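N-acetyltransferase (PDB 3I3G) probably transfers the acetyl group of acetyl-CoA to D-glucosamine 6-phosphate, a step in UDP-N-acetylglucosamine synthesis. Local coordinates at residues A116-L121 with E146-R151. Sequence-based numbering, arbitrary orientation. Where two conformers were deposited one is given.
Sequences ALIMDL and EKLGFR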
loop_
_atom_site.group_PDB
_atom_site.type_symbol
_atom_site.label_atom_id
_atom_site.label_comp_id
_atom_site.label_asym_id
_atom_site.label_seq_id
_atom_site.Cartn_x
_atom_site.Cartn_y
_atom_site.Cartn_z
ATOM N N ALA A 116 4.629 -20.409 -0.755
ATOM C CA ALA A 116 5.210 -20.342 0.582
ATOM C C ALA A 116 5.337 -18.898 1.062
ATOM O O ALA A 116 4.989 -18.577 2.197
ATOM C CB ALA A 116 6.565 -21.034 0.607
ATOM N N LEU A 117 5.840 -18.032 0.189
ATOM C CA LEU A 117 6.004 -16.620 0.520
ATOM C C LEU A 117 4.669 -15.961 0.854
ATOM O O LEU A 117 4.530 -15.307 1.887
ATOM C CB LEU A 117 6.689 -15.875 -0.629
ATOM C CG LEU A 117 8.197 -16.102 -0.773
ATOM C CD1 LEU A 117 8.697 -15.607 -2.123
ATOM C CD2 LEU A 117 8.945 -15.425 0.361
ATOM N N ILE A 118 3.687 -16.137 -0.026
ATOM C CA ILE A 118 2.370 -15.537 0.172
ATOM C C ILE A 118 1.711 -16.020 1.463
ATOM O O ILE A 118 1.204 -15.220 2.248
ATOM C CB ILE A 118 1.435 -15.815 -1.019
ATOM C CG1 ILE A 118 2.008 -15.199 -2.298
ATOM C CG2 ILE A 118 0.043 -15.272 -0.740
ATOM C CD1 ILE A 118 2.211 -13.696 -2.222
ATOM N N MET A 119 1.718 -17.332 1.676
ATOM C CA MET A 119 1.134 -17.908 2.883
ATOM C C MET A 119 1.800 -17.342 4.132
ATOM O O MET A 119 1.128 -17.008 5.107
ATOM C CB MET A 119 1.252 -19.434 2.865
ATOM C CG MET A 119 0.392 -20.112 1.811
ATOM S SD MET A 119 -1.374 -19.830 2.059
ATOM C CE MET A 119 -1.510 -18.097 1.629
ATOM N N ASP A 120 3.124 -17.232 4.093
ATOM C CA ASP A 120 3.880 -16.678 5.209
ATOM C C ASP A 120 3.388 -15.276 5.553
ATOM O O ASP A 120 3.117 -14.971 6.714
ATOM C CB ASP A 120 5.373 -16.637 4.878
ATOM C CG ASP A 120 6.222 -16.201 6.059
ATOM O OD1 ASP A 120 6.128 -16.836 7.130
ATOM O OD2 ASP A 120 6.990 -15.228 5.914
ATOM N N LEU A 121 3.276 -14.427 4.536
ATOM C CA LEU A 121 2.845 -13.049 4.738
ATOM C C LEU A 121 1.405 -12.979 5.233
ATOM O O LEU A 121 1.050 -12.095 6.015
ATOM C CB LEU A 121 3.011 -12.237 3.451
ATOM C CG LEU A 121 4.450 -12.058 2.967
ATOM C CD1 LEU A 121 4.519 -11.055 1.824
ATOM C CD2 LEU A 121 5.346 -11.624 4.117
ATOM N N GLU A 146 -5.379 -16.693 -7.689
ATOM C CA GLU A 146 -6.714 -17.263 -7.554
ATOM C C GLU A 146 -6.660 -18.688 -7.006
ATOM O O GLU A 146 -7.576 -19.129 -6.313
ATOM C CB GLU A 146 -7.472 -17.213 -8.886
ATOM C CG GLU A 146 -6.781 -17.917 -10.041
ATOM C CD GLU A 146 -7.484 -17.679 -11.366
ATOM O OE1 GLU A 146 -7.547 -18.618 -12.187
ATOM O OE2 GLU A 146 -7.978 -16.552 -11.585
ATOM N N LYS A 147 -5.582 -19.404 -7.309
ATOM C CA LYS A 147 -5.423 -20.762 -6.801
ATOM C C LYS A 147 -5.072 -20.756 -5.318
ATOM O O LYS A 147 -5.351 -21.715 -4.600
ATOM C CB LYS A 147 -4.364 -21.534 -7.592
ATOM C CG LYS A 147 -4.184 -22.967 -7.111
ATOM C CD LYS A 147 -3.270 -23.769 -8.020
ATOM C CE LYS A 147 -3.190 -25.217 -7.556
ATOM N NZ LYS A 147 -2.327 -26.050 -8.439
ATOM N N LEU A 148 -4.460 -19.666 -4.861
ATOM C CA LEU A 148 -4.093 -19.530 -3.456
ATOM C C LEU A 148 -5.302 -19.174 -2.598
ATOM O O LEU A 148 -5.234 -19.214 -1.370
ATOM C CB LEU A 148 -2.998 -18.475 -3.283
ATOM C CG LEU A 148 -1.647 -18.770 -3.937
ATOM C CD1 LEU A 148 -0.656 -17.658 -3.634
ATOM C CD2 LEU A 148 -1.106 -20.114 -3.474
ATOM N N GLY A 149 -6.409 -18.825 -3.245
ATOM C CA GLY A 149 -7.628 -18.474 -2.528
ATOM C C GLY A 149 -7.994 -17.010 -2.665
ATOM O O GLY A 149 -9.058 -16.584 -2.216
ATOM N N PHE A 150 -7.108 -16.234 -3.280
ATOM C CA PHE A 150 -7.389 -14.830 -3.549
ATOM C C PHE A 150 -8.433 -14.716 -4.649
ATOM O O PHE A 150 -8.502 -15.561 -5.541
ATOM C CB PHE A 150 -6.119 -14.092 -3.970
ATOM C CG PHE A 150 -5.177 -13.806 -2.835
ATOM C CD1 PHE A 150 -5.088 -12.534 -2.297
ATOM C CD2 PHE A 150 -4.378 -14.807 -2.311
ATOM C CE1 PHE A 150 -4.220 -12.265 -1.255
ATOM C CE2 PHE A 150 -3.509 -14.544 -1.268
ATOM C CZ PHE A 150 -3.430 -13.272 -0.740
ATOM N N ARG A 151 -9.244 -13.668 -4.588
ATOM C CA ARG A 151 -10.245 -13.439 -5.617
ATOM C C ARG A 151 -10.065 -12.063 -6.238
ATOM O O ARG A 151 -9.655 -11.115 -5.567
ATOM C CB ARG A 151 -11.653 -13.578 -5.041
ATOM C CG ARG A 151 -12.004 -12.508 -4.035
ATOM C CD ARG A 151 -13.365 -12.761 -3.424
ATOM N NE ARG A 151 -13.760 -11.666 -2.547
ATOM C CZ ARG A 151 -13.276 -11.485 -1.324
ATOM N NH1 ARG A 151 -12.377 -12.327 -0.835
ATOM N NH2 ARG A 151 -13.690 -10.462 -0.593
#
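Leu148 and Phe150 both meet the CG2 methyl of Ile118, an example of how one beta-branched residue on a helix can engage two side chains at once. The CA-CB bond of Ile118 points toward 146-151, and with CG1 beside the backbone N (chi1 -62°) CG2 is the branch anti to N; Ile118 CG2 lies 3.8 Å from Leu148 CD1. The two side chains cross at about a right angle, and Leu148 CD1 also comes within 3.8 Å of Ile118 CB and 3.9 Å of Ile118 CG1, reaching round the branch point. On Phe150 the same methyl approaches the ring obliquely, with Ile118 CG2 3.7 Å from CE2 and 4.0 Å from CZ. Met119 bends its end nearer, yet Met119 CE stays 4.9 Å from Leu148 O, covering surface without touching. Gly149, the first residue to leave helical angles after helix 142-147, has phi 112° in a Schellman motif and leads the chain into strand 151-160. In this GNAT-family fold the contact joins that turn to helix 113-127, whose Ile118 also packs on Ile99 and Val102 of strand 96-104. Tyr145 touches both Ile118 and Phe150, while Phe150 packs further against Leu159 of the second subunit.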